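Local coordinates for putative uncharacterized protein (Desulfitobacterium hafniense, PDB 4JGI) that binds methylcobalamin and probably serves as the corrinoid protein of an O-demethylase system, at residues 88-93 with 140-145; 98-103 with 151-156; 147-152 with 179-184. All blocks are in the same frame, centred on the assembly; numbering follows the deposited sequence.

In the fold
All three contacts lie in the cobalamin-binding Rossmann-like domain. Contact 1 pairs the starts of strands 91-96 and 143-147; contacts 2 and 3 lie where these strands and strand 174-178 give way to cofactor-binding loops. Contact 1 is about 21 Å, centre to centre, from each of the others, whereas contacts 2 and 3 are about 8 Å apart, share Thr151 and Leu152, and touch. Asp100 OD2 of contact 2 is 2.8 Å from Val149 N of contact 3, and His102 ND1 is 3.2 Å from Val149 CG1. His102 ligates the cobalt of methylcobalamin, Ser147 bonds its nucleotide tail and Gly179 does so weakly, and Gly145 in contact 1 also touches the cofactor.

Contact 1 (88-93 with 140-145); sequences KRAKIV and NPEIVG
Ile92 and Ile143 lie side by side on one face of a pair of parallel strands, CG1 of Ile92 resting 4.0 Å from CB of Ile143, with Cys206 and Trp209 of helix 199-209 packing against Ile143. The opposite face carries Val93 and Val144. Here CG2 of Val93, set beside its own backbone N, meets the Pro141 ring at CG, 3.7 Å away, and helix 129-139 covers this side. The strands are joined by backbone bonds: Val93 N donates to Ile143 O at 2.9 Å and Gly145 N to Val93 O at 2.8 Å, while Lys91 O takes Ile143 N and, weakly, Glu142 N.

Toward the strand starts the contact opens to solvent and becomes polar. The Glu142 chain bends at chi2 (67°), which swings CD to one side, and OE1 comes up to the backbone of Ala90 and Lys91. Glu142 OE1 accepts from Lys91 N at 2.8 Å, on the anti side and 29° out of the carboxylate plane, while a water sits between this oxygen and Arg89 O. The Lys91 ammonium forms a salt bridge with Glu119. An alanine in place of Glu142 would probably leave the N-H of Lys91 and the water without their carboxylate partner. Adjacent parallel strands joined through helices, with apolar side chains on both faces, are the core of the Rossmann-like B12-binding fold.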
loop_
_atom_site.group_PDB
_atom_site.type_symbol
_atom_site.label_atom_id
_atom_site.label_comp_id
_atom_site.label_asym_id
_atom_site.label_seq_id
_atom_site.Cartn_x
_atom_site.Cartn_y
_atom_site.Cartn_z
ATOM N N LYS A 88 -14.808 -1.637 9.030
ATOM C CA LYS A 88 -13.767 -0.830 9.717
ATOM C C LYS A 88 -12.372 -0.997 9.110
ATOM O O LYS A 88 -11.710 -2.013 9.316
ATOM C CB LYS A 88 -13.704 -1.172 11.207
ATOM N N ARG A 89 -11.912 0.016 8.382
ATOM C CA ARG A 89 -10.668 -0.078 7.596
ATOM C C ARG A 89 -9.399 -0.145 8.460
ATOM O O ARG A 89 -9.311 0.618 9.469
ATOM C CB ARG A 89 -10.572 1.177 6.723
ATOM C CG ARG A 89 -11.644 1.202 5.652
ATOM C CD ARG A 89 -11.507 2.496 4.856
ATOM N NE ARG A 89 -11.747 3.642 5.725
ATOM C CZ ARG A 89 -11.559 4.924 5.396
ATOM N NH1 ARG A 89 -11.077 5.282 4.204
ATOM N NH2 ARG A 89 -11.834 5.869 6.291
ATOM N N ALA A 90 -8.387 -0.943 8.038
ATOM C CA ALA A 90 -7.108 -0.887 8.747
ATOM C C ALA A 90 -6.435 0.453 8.433
ATOM O O ALA A 90 -6.692 1.051 7.401
ATOM C CB ALA A 90 -6.215 -2.001 8.354
ATOM N N LYS A 91 -5.658 0.927 9.367
ATOM C CA LYS A 91 -5.095 2.263 9.308
ATOM C C LYS A 91 -3.605 2.186 9.121
ATOM O O LYS A 91 -2.934 1.379 9.720
ATOM C CB LYS A 91 -5.403 3.026 10.566
ATOM C CG LYS A 91 -6.850 3.348 10.866
ATOM C CD LYS A 91 -6.941 3.997 12.274
ATOM C CE LYS A 91 -8.290 3.726 12.900
ATOM N NZ LYS A 91 -9.358 4.402 12.132
ATOM N N ILE A 92 -3.085 3.052 8.248
ATOM C CA ILE A 92 -1.684 3.216 7.999
ATOM C C ILE A 92 -1.263 4.655 8.208
ATOM O O ILE A 92 -1.943 5.567 7.696
ATOM C CB ILE A 92 -1.283 2.891 6.553
ATOM C CG1 ILE A 92 -1.688 1.487 6.190
ATOM C CG2 ILE A 92 0.215 3.046 6.397
ATOM C CD1 ILE A 92 -1.389 1.046 4.777
ATOM N N VAL A 93 -0.230 4.902 9.045
ATOM C CA VAL A 93 0.358 6.215 9.145
ATOM C C VAL A 93 1.580 6.169 8.242
ATOM O O VAL A 93 2.441 5.280 8.395
ATOM C CB VAL A 93 0.733 6.579 10.606
ATOM C CG1 VAL A 93 1.622 7.797 10.639
ATOM C CG2 VAL A 93 -0.505 6.787 11.456
ATOM N N ASN A 140 -3.717 5.297 16.537
ATOM C CA ASN A 140 -3.501 3.878 16.786
ATOM C C ASN A 140 -3.568 2.996 15.522
ATOM O O ASN A 140 -4.388 2.073 15.389
ATOM C CB ASN A 140 -4.403 3.339 17.917
ATOM C CG ASN A 140 -3.714 3.472 19.304
ATOM O OD1 ASN A 140 -2.548 3.006 19.612
ATOM N ND2 ASN A 140 -4.403 4.097 20.126
ATOM N N PRO A 141 -2.643 3.267 14.592
ATOM C CA PRO A 141 -2.705 2.498 13.370
ATOM C C PRO A 141 -2.221 1.092 13.533
ATOM O O PRO A 141 -1.400 0.791 14.397
ATOM C CB PRO A 141 -1.694 3.214 12.484
ATOM C CG PRO A 141 -0.651 3.711 13.457
ATOM C CD PRO A 141 -1.465 4.189 14.634
ATOM N N GLU A 142 -2.648 0.246 12.623
ATOM C CA GLU A 142 -2.070 -1.108 12.501
ATOM C C GLU A 142 -0.655 -1.133 11.935
ATOM O O GLU A 142 0.157 -2.025 12.226
ATOM C CB GLU A 142 -2.953 -1.924 11.575
ATOM C CG GLU A 142 -4.304 -2.428 12.116
ATOM C CD GLU A 142 -5.424 -1.423 12.456
ATOM O OE1 GLU A 142 -5.546 -0.314 11.930
ATOM O OE2 GLU A 142 -6.250 -1.780 13.334
ATOM N N ILE A 143 -0.377 -0.188 11.036
ATOM C CA ILE A 143 0.853 -0.119 10.222
ATOM C C ILE A 143 1.417 1.297 10.197
ATOM O O ILE A 143 0.642 2.283 10.084
ATOM C CB ILE A 143 0.586 -0.573 8.776
ATOM C CG1 ILE A 143 -0.005 -1.979 8.756
ATOM C CG2 ILE A 143 1.868 -0.488 7.937
ATOM C CD1 ILE A 143 -0.611 -2.456 7.445
ATOM N N VAL A 144 2.725 1.383 10.334
ATOM C CA VAL A 144 3.472 2.594 10.060
ATOM C C VAL A 144 4.350 2.341 8.853
ATOM O O VAL A 144 5.085 1.363 8.820
ATOM C CB VAL A 144 4.335 3.021 11.232
ATOM C CG1 VAL A 144 5.150 4.290 10.884
ATOM C CG2 VAL A 144 3.457 3.325 12.419
ATOM N N GLY A 145 4.197 3.175 7.808
ATOM C CA GLY A 145 4.996 3.049 6.585
ATOM C C GLY A 145 5.893 4.271 6.442
ATOM O O GLY A 145 5.417 5.427 6.558
HETATM O O HOH W 1 -8.474 -0.078 12.105
#

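Contact 2 (98-103 with 151-156); sequences EGDLHD and TLALDS
OD1 of Asp100, whose carboxylate lies against Ala153 of helix 151-166, is gripped by two N-H groups of a single residue, His102. The backbone N of His102 reaches it at 3.0 Å and closes an Asx turn. The ring adds a second bond from ND1 at 2.8 Å, on the syn side and 29° out of the carboxylate plane, though OD1 itself stays almost in the plane of the imidazole. Held at this edge, the ring presents its other nitrogen, NE2, to the cobalt of methylcobalamin as the axial ligand. This is the His-on arrangement of proteins with the D-x-H-x-x-G signature, in which an aspartate positions the histidine that replaces the cofactor's own base.

The other carboxylate oxygen, OD2, passes 3.4 Å from CB of Ala153 and accepts the backbone N-H groups of Val149 and Leu150, just ahead of that helix, so both oxygens of the second-shell carboxylate are bonded. Nearby, CD2 of Leu152 rests 4.0 Å from the CA of Gly99, whose positive phi of 105° suits glycine; a CB there would also be crowded by this methyl group.

One direct hydrogen bond joins loop and helix. Ser156 OG, beside its own backbone N, donates to Glu98 O at 2.8 Å, approaching tilted from the carbonyl plane; Leu152 O, in the same helix, is also within reach of its one proton. Ala153 CA makes a CA-H...O contact with Glu98 O at 3.6 Å.

The loop crosses from the end of strand 91-96 to the start of helix 104-115, with the first turns of helix 151-166 along one flank and Asp126, bonded to Gly99 N, at the loop that follows strand 119-122.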
loop_
_atom_site.group_PDB
_atom_site.type_symbol
_atom_site.label_atom_id
_atom_site.label_comp_id
_atom_site.label_asym_id
_atom_site.label_seq_id
_atom_site.Cartn_x
_atom_site.Cartn_y
_atom_site.Cartn_z
ATOM N N GLU A 98 12.240 12.464 8.082
ATOM C CA GLU A 98 13.053 13.602 8.255
ATOM C C GLU A 98 14.394 13.380 7.474
ATOM O O GLU A 98 15.109 12.369 7.558
ATOM C CB GLU A 98 13.290 13.875 9.762
ATOM C CG GLU A 98 14.158 15.138 10.010
ATOM C CD GLU A 98 14.061 15.697 11.407
ATOM O OE1 GLU A 98 13.078 16.247 11.774
ATOM O OE2 GLU A 98 15.065 15.563 12.148
ATOM N N GLY A 99 14.710 14.408 6.706
ATOM C CA GLY A 99 15.945 14.434 5.932
ATOM C C GLY A 99 15.667 14.191 4.481
ATOM O O GLY A 99 16.570 14.404 3.675
ATOM N N ASP A 100 14.418 13.776 4.164
ATOM C CA ASP A 100 14.064 13.380 2.822
ATOM C C ASP A 100 12.894 14.115 2.212
ATOM O O ASP A 100 11.880 14.354 2.817
ATOM C CB ASP A 100 13.845 11.872 2.802
ATOM C CG ASP A 100 14.374 11.216 1.561
ATOM O OD1 ASP A 100 13.725 11.455 0.495
ATOM O OD2 ASP A 100 15.410 10.494 1.577
ATOM N N LEU A 101 13.048 14.455 0.907
ATOM C CA LEU A 101 11.980 15.153 0.178
ATOM C C LEU A 101 11.373 14.296 -0.953
ATOM O O LEU A 101 10.503 14.817 -1.746
ATOM C CB LEU A 101 12.503 16.444 -0.454
ATOM C CG LEU A 101 13.089 17.387 0.581
ATOM C CD1 LEU A 101 13.618 18.605 -0.132
ATOM C CD2 LEU A 101 12.109 17.861 1.612
ATOM N N HIS A 102 11.769 13.060 -1.062
ATOM C CA HIS A 102 11.269 12.203 -2.139
ATOM C C HIS A 102 9.924 11.624 -1.802
ATOM O O HIS A 102 9.870 10.974 -0.739
ATOM C CB HIS A 102 12.305 11.114 -2.467
ATOM C CG HIS A 102 13.622 11.636 -2.971
ATOM N ND1 HIS A 102 14.648 11.957 -2.121
ATOM C CD2 HIS A 102 14.164 11.707 -4.219
ATOM C CE1 HIS A 102 15.706 12.338 -2.809
ATOM N NE2 HIS A 102 15.428 12.222 -4.086
ATOM N N ASP A 103 8.868 11.884 -2.563
ATOM C CA ASP A 103 7.538 11.356 -2.332
ATOM C C ASP A 103 6.846 10.739 -3.507
ATOM O O ASP A 103 5.753 10.204 -3.350
ATOM C CB ASP A 103 6.624 12.388 -1.711
ATOM C CG ASP A 103 6.236 13.483 -2.601
ATOM O OD1 ASP A 103 6.682 13.494 -3.795
ATOM O OD2 ASP A 103 5.433 14.405 -2.139
ATOM N N THR A 151 20.914 8.652 3.219
ATOM C CA THR A 151 21.414 7.901 4.388
ATOM C C THR A 151 20.905 8.516 5.663
ATOM O O THR A 151 20.523 7.800 6.577
ATOM C CB THR A 151 22.960 7.734 4.346
ATOM O OG1 THR A 151 23.325 7.040 3.149
ATOM C CG2 THR A 151 23.444 6.921 5.514
ATOM N N LEU A 152 20.819 9.836 5.729
ATOM C CA LEU A 152 20.227 10.523 6.890
ATOM C C LEU A 152 18.777 10.106 7.163
ATOM O O LEU A 152 18.300 10.025 8.326
ATOM C CB LEU A 152 20.253 12.034 6.671
ATOM C CG LEU A 152 20.051 13.014 7.805
ATOM C CD1 LEU A 152 21.330 13.012 8.635
ATOM C CD2 LEU A 152 19.729 14.454 7.318
ATOM N N ALA A 153 18.031 9.916 6.066
ATOM C CA ALA A 153 16.643 9.449 6.170
ATOM C C ALA A 153 16.611 8.043 6.706
ATOM O O ALA A 153 15.696 7.689 7.466
ATOM C CB ALA A 153 15.954 9.508 4.733
ATOM N N LEU A 154 17.479 7.195 6.254
ATOM C CA LEU A 154 17.493 5.819 6.723
ATOM C C LEU A 154 17.770 5.831 8.251
ATOM O O LEU A 154 17.159 5.036 9.030
ATOM C CB LEU A 154 18.456 4.961 5.952
ATOM C CG LEU A 154 18.297 4.986 4.431
ATOM C CD1 LEU A 154 19.370 4.096 3.844
ATOM C CD2 LEU A 154 16.864 4.563 4.089
ATOM N N ASP A 155 18.701 6.694 8.681
ATOM C CA ASP A 155 18.869 6.952 10.104
ATOM C C ASP A 155 17.577 7.417 10.820
ATOM O O ASP A 155 17.248 6.931 11.941
ATOM C CB ASP A 155 20.002 7.966 10.339
ATOM C CG ASP A 155 21.339 7.404 10.016
ATOM O OD1 ASP A 155 21.432 6.158 9.922
ATOM O OD2 ASP A 155 22.261 8.207 9.760
ATOM N N SER A 156 16.822 8.344 10.231
ATOM C CA SER A 156 15.592 8.797 10.826
ATOM C C SER A 156 14.568 7.643 10.921
ATOM O O SER A 156 13.742 7.635 11.814
ATOM C CB SER A 156 14.929 9.940 10.039
ATOM O OG SER A 156 15.732 11.066 9.960
#

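Contact 3 (147-152 with 179-184); sequences SGVLTL and GVPVNE
Val149 and Pro181 bring together two loops by van der Waals contact, where strands 143-147 and 174-178 end side by side and the chain turns toward helices 151-166 and 184-190. The proline ring lies across Val149 at about a right angle to its side chain, its CG 3.5 Å from Val149 O and its CD 3.9 Å from Val149 CB. Val149 and Val180 lie side by side, pointing the same way, CG2 of the first 4.0 Å from CB of the second. Val149 places CG1 between its own backbone N and carbonyl carbon (chi1 45°), which turns this methyl to the His102 side.

Two of the cofactor loops at the C-terminal edge of a Rossmann-like parallel sheet meet here, and Gly178 with Gly179 corresponds to the Gly-Gly signature of B12-binding domains. The close approach depends on glycine: Gly179 CA faces Gly148 O at 3.4 Å in a nearly straight CA-H...O contact (162°), and a CB would collide with that oxygen. The positive phi of Gly179 (138°) likewise favours glycine. From Gly179 the chain enters a type I turn closed by Val182 N and Gly179 O, which brings CD of Pro181 to 3.6 Å from Gly148 O. Ser147 OG hydrogen-bonds N3B in the nucleotide tail of methylcobalamin, and Gly179 N makes a weak bond to O7R.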
loop_
_atom_site.group_PDB
_atom_site.type_symbol
_atom_site.label_atom_id
_atom_site.label_comp_id
_atom_site.label_asym_id
_atom_site.label_seq_id
_atom_site.Cartn_x
_atom_site.Cartn_y
_atom_site.Cartn_z
ATOM N N SER A 147 9.083 6.070 4.229
ATOM C CA SER A 147 9.822 6.247 2.960
ATOM C C SER A 147 11.094 7.066 3.154
ATOM O O SER A 147 11.068 8.044 3.849
ATOM C CB SER A 147 8.872 6.907 1.901
ATOM O OG SER A 147 9.429 6.886 0.569
ATOM N N GLY A 148 12.119 6.671 2.441
ATOM C CA GLY A 148 13.316 7.462 2.400
ATOM C C GLY A 148 14.328 6.897 1.462
ATOM O O GLY A 148 14.313 5.701 1.135
ATOM N N VAL A 149 15.306 7.764 1.123
ATOM C CA VAL A 149 16.423 7.338 0.295
ATOM C C VAL A 149 17.779 7.797 0.830
ATOM O O VAL A 149 18.729 6.985 0.874
ATOM C CB VAL A 149 16.278 7.743 -1.204
ATOM C CG1 VAL A 149 15.819 9.149 -1.282
ATOM C CG2 VAL A 149 17.635 7.613 -1.936
ATOM N N LEU A 150 17.902 9.014 1.239
ATOM C CA LEU A 150 19.213 9.488 1.716
ATOM C C LEU A 150 19.623 8.712 2.976
ATOM O O LEU A 150 18.787 8.254 3.754
ATOM C CB LEU A 150 19.117 10.937 2.074
ATOM C CG LEU A 150 18.710 11.914 0.945
ATOM C CD1 LEU A 150 18.942 13.356 1.363
ATOM C CD2 LEU A 150 19.394 11.570 -0.345
ATOM N N THR A 151 20.914 8.652 3.219
ATOM C CA THR A 151 21.414 7.901 4.388
ATOM C C THR A 151 20.905 8.516 5.663
ATOM O O THR A 151 20.523 7.800 6.577
ATOM C CB THR A 151 22.960 7.734 4.346
ATOM O OG1 THR A 151 23.325 7.040 3.149
ATOM C CG2 THR A 151 23.444 6.921 5.514
ATOM N N LEU A 152 20.819 9.836 5.729
ATOM C CA LEU A 152 20.227 10.523 6.890
ATOM C C LEU A 152 18.777 10.106 7.163
ATOM O O LEU A 152 18.300 10.025 8.326
ATOM C CB LEU A 152 20.253 12.034 6.671
ATOM C CG LEU A 152 20.051 13.014 7.805
ATOM C CD1 LEU A 152 21.330 13.012 8.635
ATOM C CD2 LEU A 152 19.729 14.454 7.318
ATOM N N GLY A 179 11.528 2.772 -0.367
ATOM C CA GLY A 179 12.380 3.839 -0.916
ATOM C C GLY A 179 13.477 3.239 -1.785
ATOM O O GLY A 179 13.752 2.035 -1.783
ATOM N N VAL A 180 14.125 4.110 -2.556
ATOM C CA VAL A 180 15.142 3.652 -3.500
ATOM C C VAL A 180 16.143 2.580 -3.031
ATOM O O VAL A 180 16.284 1.572 -3.659
ATOM C CB VAL A 180 15.856 4.841 -4.154
ATOM C CG1 VAL A 180 17.068 4.349 -4.919
ATOM C CG2 VAL A 180 14.887 5.591 -5.088
ATOM N N PRO A 181 16.713 2.719 -1.812
ATOM C CA PRO A 181 17.813 1.840 -1.388
ATOM C C PRO A 181 17.414 0.740 -0.415
ATOM O O PRO A 181 18.295 0.046 0.111
ATOM C CB PRO A 181 18.726 2.823 -0.690
ATOM C CG PRO A 181 17.765 3.736 -0.010
ATOM C CD PRO A 181 16.591 3.863 -0.914
ATOM N N VAL A 182 16.115 0.547 -0.159
ATOM C CA VAL A 182 15.755 -0.335 0.946
ATOM C C VAL A 182 15.961 -1.802 0.510
ATOM O O VAL A 182 15.769 -2.188 -0.639
ATOM C CB VAL A 182 14.309 -0.122 1.490
ATOM C CG1 VAL A 182 14.208 1.324 2.032
ATOM C CG2 VAL A 182 13.285 -0.542 0.438
ATOM N N ASN A 183 16.348 -2.625 1.449
ATOM C CA ASN A 183 16.550 -4.059 1.243
ATOM C C ASN A 183 16.617 -4.659 2.607
ATOM O O ASN A 183 16.380 -3.922 3.618
ATOM C CB ASN A 183 17.839 -4.289 0.486
ATOM C CG ASN A 183 19.090 -3.694 1.186
ATOM O OD1 ASN A 183 19.181 -3.595 2.412
ATOM N ND2 ASN A 183 20.070 -3.291 0.369
ATOM N N GLU A 184 16.862 -5.975 2.664
ATOM C CA GLU A 184 16.830 -6.680 3.984
ATOM C C GLU A 184 17.851 -6.119 4.963
ATOM O O GLU A 184 17.593 -6.047 6.168
ATOM C CB GLU A 184 17.043 -8.177 3.824
ATOM C CG GLU A 184 17.047 -8.984 5.146
ATOM C CD GLU A 184 15.716 -8.935 5.908
ATOM O OE1 GLU A 184 14.642 -8.755 5.290
ATOM O OE2 GLU A 184 15.720 -9.095 7.150
#